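Local atomic coordinates of HpcH/HpaI aldolase (Desulfitobacterium hafniense, PDB entry 3QZ6), a protein that belongs to the HpcH/HpaI aldolase family and folds as a closed parallel beta/alpha barrel of the TIM type, assembled here as a dimer. Residues 21-25 with 48-52; 92-98 with 146-152; 98-104 with 161-165; 111-115 with 136-141. All coordinates share one frame; numbering follows the deposited sequence.

Interaction 1 (21-25 with 48-52); sequences LNLVY and AAYTF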
# COMPACT_ATOMS: atom_id res chain seq x y z
N LEU A 21 -7.10 -1.71 -7.42
CA LEU A 21 -5.95 -0.87 -7.14
C LEU A 21 -6.37 0.60 -7.23
O LEU A 21 -6.68 1.08 -8.32
CB LEU A 21 -4.82 -1.15 -8.15
CG LEU A 21 -3.46 -0.52 -7.78
CD1 LEU A 21 -2.80 -1.35 -6.68
CD2 LEU A 21 -2.53 -0.38 -9.00
N ASN A 22 -6.38 1.31 -6.10
CA ASN A 22 -6.83 2.70 -6.06
C ASN A 22 -5.78 3.69 -5.59
O ASN A 22 -5.84 4.88 -5.95
CB ASN A 22 -8.06 2.87 -5.15
CG ASN A 22 -9.31 2.28 -5.75
OD1 ASN A 22 -9.52 1.07 -5.71
ND2 ASN A 22 -10.16 3.14 -6.31
N LEU A 23 -4.83 3.22 -4.77
CA LEU A 23 -3.84 4.10 -4.17
C LEU A 23 -2.43 3.88 -4.71
O LEU A 23 -1.80 4.79 -5.26
CB LEU A 23 -3.81 3.91 -2.64
CG LEU A 23 -2.69 4.63 -1.88
CD1 LEU A 23 -3.15 6.02 -1.49
CD2 LEU A 23 -2.23 3.86 -0.62
N VAL A 24 -1.93 2.66 -4.54
CA VAL A 24 -0.51 2.40 -4.80
C VAL A 24 -0.20 2.54 -6.29
O VAL A 24 -0.96 2.03 -7.13
CB VAL A 24 -0.10 1.00 -4.28
CG1 VAL A 24 1.41 0.74 -4.53
CG2 VAL A 24 -0.44 0.89 -2.77
N TYR A 25 0.88 3.25 -6.63
CA TYR A 25 1.38 3.20 -8.01
C TYR A 25 2.83 2.71 -8.13
O TYR A 25 3.34 2.52 -9.23
CB TYR A 25 1.15 4.52 -8.79
CG TYR A 25 1.55 5.80 -8.08
CD1 TYR A 25 0.66 6.47 -7.25
CD2 TYR A 25 2.81 6.37 -8.27
CE1 TYR A 25 1.02 7.65 -6.60
CE2 TYR A 25 3.17 7.56 -7.64
CZ TYR A 25 2.27 8.19 -6.81
OH TYR A 25 2.63 9.36 -6.17
N ALA A 48 -9.94 7.33 -9.46
CA ALA A 48 -8.60 7.68 -8.98
C ALA A 48 -7.75 8.31 -10.07
O ALA A 48 -8.19 8.44 -11.20
CB ALA A 48 -7.89 6.46 -8.36
N ALA A 49 -6.52 8.68 -9.71
CA ALA A 49 -5.76 9.60 -10.56
C ALA A 49 -4.75 8.94 -11.50
O ALA A 49 -3.92 9.63 -12.05
CB ALA A 49 -5.03 10.63 -9.68
N TYR A 50 -4.80 7.62 -11.67
CA TYR A 50 -3.72 6.94 -12.41
C TYR A 50 -3.48 7.53 -13.81
O TYR A 50 -4.42 7.76 -14.54
CB TYR A 50 -4.01 5.45 -12.54
CG TYR A 50 -3.87 4.73 -11.23
CD1 TYR A 50 -2.64 4.24 -10.81
CD2 TYR A 50 -4.98 4.55 -10.40
CE1 TYR A 50 -2.52 3.59 -9.59
CE2 TYR A 50 -4.86 3.90 -9.19
CZ TYR A 50 -3.64 3.43 -8.79
OH TYR A 50 -3.52 2.79 -7.58
N THR A 51 -2.22 7.77 -14.17
CA THR A 51 -1.91 8.22 -15.53
C THR A 51 -1.61 7.02 -16.43
O THR A 51 -1.38 5.91 -15.94
CB THR A 51 -0.67 9.11 -15.54
OG1 THR A 51 0.47 8.30 -15.20
CG2 THR A 51 -0.83 10.26 -14.53
N PHE A 52 -1.59 7.22 -17.74
CA PHE A 52 -1.29 6.10 -18.60
C PHE A 52 0.17 5.64 -18.45
O PHE A 52 0.47 4.46 -18.65
CB PHE A 52 -1.65 6.40 -20.07
CG PHE A 52 -3.14 6.41 -20.31
CD1 PHE A 52 -4.03 6.36 -19.23
CD2 PHE A 52 -3.65 6.44 -21.60
CE1 PHE A 52 -5.40 6.37 -19.43
CE2 PHE A 52 -5.04 6.45 -21.81
CZ PHE A 52 -5.91 6.41 -20.73
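The loop 21-25 bends round the end of the Tyr-50 side chain, its backbone drawing nearest to 48-52 at Asn-22 and Ala-48, whose CA atoms are 6.0 Å apart. The Tyr-50 hydroxyl gives its proton to the carbonyl of Val-24, OH to O 2.7 Å, from above the carbonyl plane, 48° out of it. That oxygen also lies at the edge of the ring in its plane, close to CE1. Leu-23 N, though 3.1 Å from Tyr-50 OH, is badly aligned for a bond and turns with Val-24 N to Asp-238. Tyr-50 thus holds one carbonyl of the loop, while Asp-238 takes three of its amides, Asn-22 N included.

Leu-21 crosses the phenol at about a right angle. With CG anti to the main-chain N (chi1 -169°), it sets CG 3.3 Å from Tyr-50 OH and packs CD2 on CZ. Tyr-25 touches CE1 through CB, 3.9 Å away, while its ring leads off to meet Tyr-25 of the second subunit. The methyl of Ala-48 rests on Asn-22 O, and the Asn-22 amide bonds to Asp-44.

The contact joins the loops that follow strands 16-21 and 40-44 at the C-terminal end of the TIM-type barrel, where the Val-24 side chain is about 4 Å from a bound zinc ion; helices 29-35 and 238-254 pack against the first loop, and strand 40-44 touches both Leu-21 and Tyr-50.

Interaction 2 (92-98 with 146-152); sequences FMIPGVQ and IMAQIEH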
# COMPACT_ATOMS: atom_id res chain seq x y z
N PHE A 92 -10.72 -4.54 -19.82
CA PHE A 92 -11.45 -3.50 -19.12
C PHE A 92 -12.60 -3.98 -18.27
O PHE A 92 -13.24 -4.98 -18.57
CB PHE A 92 -12.02 -2.51 -20.14
CG PHE A 92 -10.98 -1.94 -21.04
CD1 PHE A 92 -10.09 -0.99 -20.57
CD2 PHE A 92 -10.89 -2.36 -22.36
CE1 PHE A 92 -9.11 -0.47 -21.40
CE2 PHE A 92 -9.92 -1.84 -23.20
CZ PHE A 92 -9.03 -0.89 -22.72
N MSE A 93 -12.87 -3.24 -17.21
CA MSE A 93 -14.17 -3.28 -16.58
C MSE A 93 -14.86 -1.98 -16.97
O MSE A 93 -14.36 -0.89 -16.67
CB MSE A 93 -14.06 -3.39 -15.07
CG MSE A 93 -15.41 -3.39 -14.35
SE MSE A 93 -15.24 -3.81 -12.43
CE MSE A 93 -14.28 -2.23 -11.89
N ILE A 94 -15.97 -2.09 -17.69
CA ILE A 94 -16.72 -0.93 -18.14
C ILE A 94 -17.80 -0.61 -17.11
O ILE A 94 -18.67 -1.43 -16.85
CB ILE A 94 -17.40 -1.20 -19.51
CG1 ILE A 94 -16.38 -1.72 -20.53
CG2 ILE A 94 -18.08 0.07 -20.03
CD1 ILE A 94 -15.22 -0.75 -20.77
N PRO A 95 -17.75 0.59 -16.51
CA PRO A 95 -18.65 0.87 -15.38
C PRO A 95 -20.04 1.31 -15.83
O PRO A 95 -20.18 1.87 -16.91
CB PRO A 95 -17.95 2.04 -14.68
CG PRO A 95 -17.24 2.77 -15.81
CD PRO A 95 -16.78 1.68 -16.76
N GLY A 96 -21.04 1.05 -14.99
CA GLY A 96 -22.40 1.51 -15.22
C GLY A 96 -22.93 1.21 -16.61
O GLY A 96 -23.47 2.08 -17.27
N VAL A 97 -22.79 -0.04 -17.06
CA VAL A 97 -23.24 -0.37 -18.40
C VAL A 97 -24.76 -0.42 -18.42
O VAL A 97 -25.36 -1.14 -17.62
CB VAL A 97 -22.71 -1.72 -18.86
CG1 VAL A 97 -23.29 -2.06 -20.23
CG2 VAL A 97 -21.18 -1.69 -18.91
N GLN A 98 -25.37 0.33 -19.32
CA GLN A 98 -26.83 0.41 -19.35
C GLN A 98 -27.48 -0.01 -20.67
O GLN A 98 -28.71 0.00 -20.77
CB GLN A 98 -27.29 1.82 -19.00
CG GLN A 98 -26.97 2.24 -17.59
CD GLN A 98 -27.81 3.43 -17.16
OE1 GLN A 98 -29.03 3.31 -17.01
NE2 GLN A 98 -27.17 4.58 -16.98
N ILE A 146 -13.24 -8.21 -22.03
CA ILE A 146 -14.21 -7.14 -21.84
C ILE A 146 -15.23 -7.54 -20.79
O ILE A 146 -15.91 -8.55 -20.95
CB ILE A 146 -14.99 -6.82 -23.13
CG1 ILE A 146 -14.05 -6.44 -24.28
CG2 ILE A 146 -16.01 -5.71 -22.88
CD1 ILE A 146 -13.07 -5.37 -23.91
N MSE A 147 -15.36 -6.75 -19.73
CA MSE A 147 -16.30 -7.11 -18.67
C MSE A 147 -17.26 -5.97 -18.39
O MSE A 147 -16.84 -4.83 -18.20
CB MSE A 147 -15.54 -7.49 -17.40
CG MSE A 147 -16.44 -7.83 -16.22
SE MSE A 147 -15.49 -8.77 -14.79
CE MSE A 147 -14.34 -7.30 -14.21
N ALA A 148 -18.56 -6.28 -18.39
CA ALA A 148 -19.58 -5.26 -18.12
C ALA A 148 -19.87 -5.17 -16.62
O ALA A 148 -20.13 -6.17 -15.97
CB ALA A 148 -20.86 -5.54 -18.89
N GLN A 149 -19.81 -3.96 -16.07
CA GLN A 149 -20.20 -3.77 -14.69
C GLN A 149 -21.61 -3.20 -14.61
O GLN A 149 -21.91 -2.18 -15.22
CB GLN A 149 -19.22 -2.87 -13.94
CG GLN A 149 -19.67 -2.62 -12.51
CD GLN A 149 -19.05 -1.36 -11.92
OE1 GLN A 149 -18.18 -1.44 -11.06
NE2 GLN A 149 -19.52 -0.20 -12.37
N ILE A 150 -22.48 -3.87 -13.86
CA ILE A 150 -23.89 -3.51 -13.78
C ILE A 150 -24.17 -2.76 -12.49
O ILE A 150 -23.88 -3.25 -11.40
CB ILE A 150 -24.77 -4.78 -13.79
CG1 ILE A 150 -24.51 -5.61 -15.06
CG2 ILE A 150 -26.23 -4.42 -13.64
CD1 ILE A 150 -24.77 -4.87 -16.39
N GLU A 151 -24.75 -1.57 -12.60
CA GLU A 151 -25.00 -0.73 -11.44
C GLU A 151 -26.39 -0.10 -11.42
O GLU A 151 -26.69 0.71 -10.55
CB GLU A 151 -23.98 0.42 -11.39
CG GLU A 151 -22.54 0.00 -11.42
CD GLU A 151 -21.61 1.19 -11.20
OE1 GLU A 151 -21.70 2.18 -11.97
OE2 GLU A 151 -20.80 1.13 -10.24
N HIS A 152 -27.24 -0.44 -12.39
CA HIS A 152 -28.54 0.21 -12.52
C HIS A 152 -29.65 -0.83 -12.63
O HIS A 152 -29.48 -1.86 -13.28
CB HIS A 152 -28.59 1.12 -13.76
CG HIS A 152 -27.60 2.24 -13.74
ND1 HIS A 152 -26.30 2.09 -14.17
CD2 HIS A 152 -27.72 3.53 -13.35
CE1 HIS A 152 -25.66 3.24 -14.04
NE2 HIS A 152 -26.49 4.13 -13.55
O HOH W 1 -25.45 -0.45 -14.94
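Main-chain bonding holds strands 92-94 and 146-150 in parallel register, and the packing is tight along this part. Met-147 N bonds to Phe-92 O, Ile-94 N to Met-147 O at 2.9 Å, and Gln-149 N to Ile-94 O. Val-97 N then reaches Gln-149 O, 3.0 Å away, carrying the pairing past a turn at Gly-96, whose phi is positive. Selenomethionines Met-93 and Met-147 lie side by side on one face of the sheet, Met-93 CB 4.0 Å from Met-147 CE. On the other face Ile-146 CD1 meets the edge of the Phe-92 ring at CD2. Gln-149 packs CB against Met-93 CG, while its OE1 takes a bond from Arg-72.

Beyond the strands Gly-96, Gln-98 and His-152 are partly exposed, and a water enters. The Gln-98 amide stacks on one face of the His-152 imidazole, planes 8° apart, with CD 3.5 Å above the ring centre. At the ring edge the water donates to Val-97 O, accepts from Glu-151 N and bonds His-152 ND1, 2.8 Å from the water oxygen.

These neighbouring strands of the eight-stranded barrel are flanked by strands 68-72 and 170-173, with helix 100-110 against Ile-94 and Ala-148 and helix 153-157 against Ile-150.

Interaction 3 (98-104 with 161-165); sequences QSAETMR and SILAV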
# COMPACT_ATOMS: atom_id res chain seq x y z
N GLN A 98 -25.37 0.33 -19.32
CA GLN A 98 -26.83 0.41 -19.35
C GLN A 98 -27.48 -0.01 -20.67
O GLN A 98 -28.71 0.00 -20.77
CB GLN A 98 -27.29 1.82 -19.00
CG GLN A 98 -26.97 2.24 -17.59
CD GLN A 98 -27.81 3.43 -17.16
OE1 GLN A 98 -29.03 3.31 -17.01
NE2 GLN A 98 -27.17 4.58 -16.98
N SER A 99 -26.69 -0.35 -21.68
CA SER A 99 -27.29 -0.71 -22.97
C SER A 99 -26.35 -1.54 -23.82
O SER A 99 -25.13 -1.52 -23.61
CB SER A 99 -27.63 0.55 -23.75
OG SER A 99 -26.43 1.23 -24.07
N ALA A 100 -26.91 -2.24 -24.80
CA ALA A 100 -26.11 -3.00 -25.75
C ALA A 100 -25.15 -2.06 -26.47
O ALA A 100 -24.02 -2.44 -26.78
CB ALA A 100 -27.01 -3.72 -26.76
N GLU A 101 -25.59 -0.83 -26.72
CA GLU A 101 -24.80 0.09 -27.53
C GLU A 101 -23.43 0.36 -26.90
O GLU A 101 -22.41 0.42 -27.59
CB GLU A 101 -25.55 1.39 -27.80
CG GLU A 101 -24.75 2.39 -28.64
CD GLU A 101 -24.19 1.77 -29.93
OE1 GLU A 101 -24.93 1.02 -30.61
OE2 GLU A 101 -23.01 2.04 -30.25
N THR A 102 -23.39 0.52 -25.58
CA THR A 102 -22.13 0.76 -24.88
C THR A 102 -21.17 -0.40 -25.11
O THR A 102 -19.98 -0.20 -25.32
CB THR A 102 -22.36 0.96 -23.38
OG1 THR A 102 -23.15 2.14 -23.18
CG2 THR A 102 -21.04 1.10 -22.64
N MSE A 103 -21.70 -1.62 -25.05
CA MSE A 103 -20.88 -2.81 -25.29
C MSE A 103 -20.45 -2.90 -26.75
O MSE A 103 -19.30 -3.27 -27.04
CB MSE A 103 -21.64 -4.07 -24.89
CG MSE A 103 -21.85 -4.22 -23.39
SE MSE A 103 -20.15 -4.23 -22.40
CE MSE A 103 -20.08 -2.43 -21.93
N ARG A 104 -21.35 -2.59 -27.68
CA ARG A 104 -20.97 -2.63 -29.09
C ARG A 104 -19.81 -1.67 -29.35
O ARG A 104 -18.87 -2.01 -30.06
CB ARG A 104 -22.15 -2.32 -30.00
CG ARG A 104 -23.13 -3.49 -30.14
CD ARG A 104 -24.11 -3.29 -31.29
NE ARG A 104 -25.13 -2.30 -30.97
CZ ARG A 104 -26.30 -2.59 -30.41
NH1 ARG A 104 -27.17 -1.62 -30.15
NH2 ARG A 104 -26.60 -3.85 -30.12
N SER A 161 -30.12 -8.18 -23.40
CA SER A 161 -29.66 -7.37 -24.52
C SER A 161 -28.21 -6.94 -24.32
O SER A 161 -27.39 -6.96 -25.24
CB SER A 161 -30.57 -6.15 -24.66
OG SER A 161 -30.16 -5.34 -25.75
N ILE A 162 -27.87 -6.55 -23.10
CA ILE A 162 -26.50 -6.12 -22.84
C ILE A 162 -25.51 -7.27 -23.02
O ILE A 162 -24.49 -7.11 -23.69
CB ILE A 162 -26.37 -5.48 -21.45
CG1 ILE A 162 -27.20 -4.19 -21.41
CG2 ILE A 162 -24.89 -5.23 -21.11
CD1 ILE A 162 -27.40 -3.60 -20.03
N LEU A 163 -25.83 -8.42 -22.44
CA LEU A 163 -24.90 -9.56 -22.45
C LEU A 163 -24.87 -10.36 -23.75
O LEU A 163 -23.99 -11.21 -23.93
CB LEU A 163 -25.17 -10.49 -21.26
CG LEU A 163 -25.07 -9.82 -19.89
CD1 LEU A 163 -25.21 -10.86 -18.78
CD2 LEU A 163 -23.75 -9.07 -19.76
N ALA A 164 -25.81 -10.10 -24.66
CA ALA A 164 -25.84 -10.81 -25.94
C ALA A 164 -24.87 -10.22 -26.96
O ALA A 164 -24.62 -10.81 -28.00
CB ALA A 164 -27.27 -10.84 -26.51
N VAL A 165 -24.34 -9.03 -26.67
CA VAL A 165 -23.40 -8.40 -27.59
C VAL A 165 -22.16 -9.27 -27.75
O VAL A 165 -21.57 -9.70 -26.77
CB VAL A 165 -23.00 -6.98 -27.11
CG1 VAL A 165 -21.89 -6.43 -27.98
CG2 VAL A 165 -24.23 -6.04 -27.16
O HOH W 2 -29.68 -2.58 -24.66
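Ile-162 has CG1 anti to its carbonyl carbon (chi1 -65°) and CD1 extended beyond it (chi2 168°), a shape that runs the long branch along the backbone where helix 100-110 begins. Its CD1 ends 3.6 Å from Gln-98 C, and CG1 lies against the CA and carbonyl carbon of Ser-99. The CG2 branch meets Met-103 CG at 3.9 Å. In the selenomethionine Met-103 the bend at chi2 (-58°) carries the selenium away from Ile-162, so that CB and CG do the touching.

Val-165 inserts its fork between successive turns of the facing helix. CG2 sits 3.6 Å from Ala-100 CB and equally near the Ala-100 carbonyl oxygen; CG1 packs on Met-103 CB and Arg-104 CG. Ala-100, Met-103 and Arg-104 thus present one side of the helix to the valine.

In the TIM-barrel fold these are outer-layer elements: helix 100-110 follows strand 91-94, and helix 159-163 precedes strand 170-173, so the contact links neighbouring parts of the helical shell. Ile-162 also touches Val-97, and Leu-163 faces helix 191-207.

No direct hydrogen bond crosses the interface, but a water accepts from Ala-100 N at 2.8 Å and bonds to Ser-161 OG, 3.0 Å from the water oxygen. The helix start is capped by Ser-99, whose OG accepts a weak bond from Thr-102 N. At the solvent-facing side, Arg-104 turns back over its own helix, its guanidinium covering Ala-100 C with one face, while NE makes a salt bridge with Glu-101 OE1 at 3.3 Å, its hydrogen bond weak.

Interaction 4 (111-115 with 136-141); sequences KYPPL and WVQERN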
# COMPACT_ATOMS: atom_id res chain seq x y z
N LYS A 111 -11.34 -4.44 -30.59
CA LYS A 111 -11.01 -5.58 -31.45
C LYS A 111 -10.46 -5.13 -32.79
O LYS A 111 -10.96 -4.17 -33.39
CB LYS A 111 -12.27 -6.44 -31.71
CG LYS A 111 -12.83 -7.12 -30.49
CD LYS A 111 -11.89 -8.20 -29.98
CE LYS A 111 -12.30 -8.67 -28.59
NZ LYS A 111 -13.28 -9.78 -28.64
N TYR A 112 -9.43 -5.83 -33.27
CA TYR A 112 -8.90 -5.60 -34.61
C TYR A 112 -9.90 -6.07 -35.65
O TYR A 112 -10.73 -6.93 -35.37
CB TYR A 112 -7.61 -6.40 -34.80
CG TYR A 112 -6.45 -5.95 -33.95
CD1 TYR A 112 -5.98 -4.64 -34.03
CD2 TYR A 112 -5.82 -6.82 -33.08
CE1 TYR A 112 -4.90 -4.22 -33.26
CE2 TYR A 112 -4.73 -6.41 -32.30
CZ TYR A 112 -4.29 -5.10 -32.40
OH TYR A 112 -3.21 -4.68 -31.64
N PRO A 113 -9.81 -5.52 -36.88
CA PRO A 113 -10.70 -6.06 -37.93
C PRO A 113 -10.53 -7.58 -38.05
O PRO A 113 -9.43 -8.08 -37.82
CB PRO A 113 -10.19 -5.36 -39.19
CG PRO A 113 -9.63 -4.04 -38.67
CD PRO A 113 -8.98 -4.41 -37.36
N PRO A 114 -11.60 -8.30 -38.43
CA PRO A 114 -12.93 -7.80 -38.79
C PRO A 114 -13.89 -7.69 -37.61
O PRO A 114 -15.05 -7.32 -37.80
CB PRO A 114 -13.43 -8.87 -39.77
CG PRO A 114 -12.84 -10.13 -39.25
CD PRO A 114 -11.48 -9.76 -38.67
N LEU A 115 -13.43 -8.00 -36.40
CA LEU A 115 -14.32 -7.97 -35.24
C LEU A 115 -14.52 -6.55 -34.69
O LEU A 115 -15.44 -6.32 -33.90
CB LEU A 115 -13.81 -8.90 -34.15
CG LEU A 115 -13.78 -10.40 -34.49
CD1 LEU A 115 -13.27 -11.23 -33.30
CD2 LEU A 115 -15.16 -10.88 -34.94
N TRP A 136 -1.31 -12.95 -35.77
CA TRP A 136 -1.24 -12.32 -34.46
C TRP A 136 -2.49 -11.51 -34.12
O TRP A 136 -3.00 -11.60 -33.02
CB TRP A 136 0.01 -11.45 -34.35
CG TRP A 136 0.26 -10.91 -32.97
CD1 TRP A 136 0.98 -11.51 -31.97
CD2 TRP A 136 -0.21 -9.67 -32.44
NE1 TRP A 136 1.00 -10.70 -30.86
CE2 TRP A 136 0.27 -9.57 -31.12
CE3 TRP A 136 -0.99 -8.63 -32.97
CZ2 TRP A 136 -0.01 -8.47 -30.31
CZ3 TRP A 136 -1.26 -7.54 -32.16
CH2 TRP A 136 -0.77 -7.47 -30.84
N VAL A 137 -3.02 -10.74 -35.07
CA VAL A 137 -4.22 -9.96 -34.78
C VAL A 137 -5.42 -10.86 -34.46
O VAL A 137 -6.25 -10.53 -33.62
CB VAL A 137 -4.58 -8.95 -35.90
CG1 VAL A 137 -3.54 -7.83 -35.96
CG2 VAL A 137 -4.73 -9.66 -37.25
N GLN A 138 -5.50 -12.02 -35.12
CA GLN A 138 -6.60 -12.95 -34.87
C GLN A 138 -6.49 -13.55 -33.50
O GLN A 138 -7.48 -13.65 -32.77
CB GLN A 138 -6.61 -14.09 -35.90
CG GLN A 138 -7.12 -13.72 -37.26
CD GLN A 138 -7.28 -14.94 -38.15
OE1 GLN A 138 -6.40 -15.27 -38.95
NE2 GLN A 138 -8.41 -15.64 -38.00
N GLU A 139 -5.28 -13.99 -33.15
CA GLU A 139 -5.05 -14.56 -31.82
C GLU A 139 -5.26 -13.53 -30.71
O GLU A 139 -5.86 -13.84 -29.69
CB GLU A 139 -3.66 -15.17 -31.72
CG GLU A 139 -3.43 -16.31 -32.70
CD GLU A 139 -2.13 -17.05 -32.44
OE1 GLU A 139 -1.58 -16.90 -31.33
OE2 GLU A 139 -1.67 -17.77 -33.36
N ARG A 140 -4.78 -12.31 -30.91
CA ARG A 140 -4.94 -11.29 -29.88
C ARG A 140 -6.43 -10.97 -29.66
O ARG A 140 -6.87 -10.79 -28.52
CB ARG A 140 -4.14 -10.03 -30.21
CG ARG A 140 -4.23 -8.94 -29.14
CD ARG A 140 -3.96 -9.50 -27.74
NE ARG A 140 -2.67 -10.19 -27.67
CZ ARG A 140 -1.53 -9.64 -27.29
NH1 ARG A 140 -1.48 -8.35 -26.94
NH2 ARG A 140 -0.42 -10.37 -27.27
N ASN A 141 -7.21 -10.90 -30.73
CA ASN A 141 -8.64 -10.63 -30.59
C ASN A 141 -9.31 -11.63 -29.64
O ASN A 141 -10.26 -11.30 -28.95
CB ASN A 141 -9.35 -10.66 -31.95
CG ASN A 141 -9.43 -9.28 -32.61
OD1 ASN A 141 -8.97 -8.27 -32.06
ND2 ASN A 141 -10.01 -9.24 -33.81
O HOH W 3 -11.74 -11.67 -26.72
O HOH W 4 -13.08 -12.44 -29.98
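Asn-141 and the backbone of Tyr-112 are joined by two hydrogen bonds, both made by the one side-chain amide. Tyr-112 N donates to Asn-141 OD1 over 2.8 Å, in the carbonyl plane and on a lone pair. In return Asn-141 ND2 donates to Tyr-112 O at 2.9 Å; this bond is close to straight (163°) and its acceptor lies nearly in the amide plane, though the donor is tilted from the plane of the Tyr-112 carbonyl. Together they fix the amide's rotation and define which end is oxygen.

Bends at chi2 (-68°) and chi4 curl the Lys-111 chain past Asn-141, bringing CE 3.3 Å from the Asn-141 backbone oxygen, whereas the bond from NZ to that oxygen is long and weak. Two waters lie between the amine and that oxygen, each accepting from Lys-111 NZ; one donates to Asn-141 O and the other lies within hydrogen-bonding distance of it.

Outside this polar centre the Tyr-112 side chain lies across the helix. Val-137 puts CG1 over one ring face, 4.1 Å from the centroid, in a CH-pi contact. Arg-140 CG approaches the ring edge, and Trp-136 meets it rim to rim with the planes at 50°, its CZ3 being 3.5 Å from Tyr-112 OH. Leu-115 runs antiparallel alongside the Asn-141 side chain, CB and CD1 beside ND2.

The loop after helix 100-110 is thus tied to residues 136-141 of helix 133-141, which leads into barrel strand 145-150, by one amide acting as donor and acceptor at once, and the lysine charge would probably polarise the Asn-141 carbonyl.

How the interactions relate
Along the chain interaction 1 closes before the others open; interactions 2 and 3 then cross, their segments alternating, and interaction 4 is nested inside the loops closed by both. Interactions 2 and 3 share Gln-98 and touch, with centres about 10 Å apart: Met-103 of helix 100-110 packs on Ile-94, Val-97 and Ala-148, joining adjacent barrel strands to the outer helices. Interaction 4 lies about 22 Å from interaction 2, centre to centre, at helix 133-141, which leads into strand 145-150. Interaction 1, about 19 Å from interaction 2 between centres, joins loops after the first two strands, near the zinc ion and the second subunit. The four contacts thus sample barrel wall, helical shell and connecting loops.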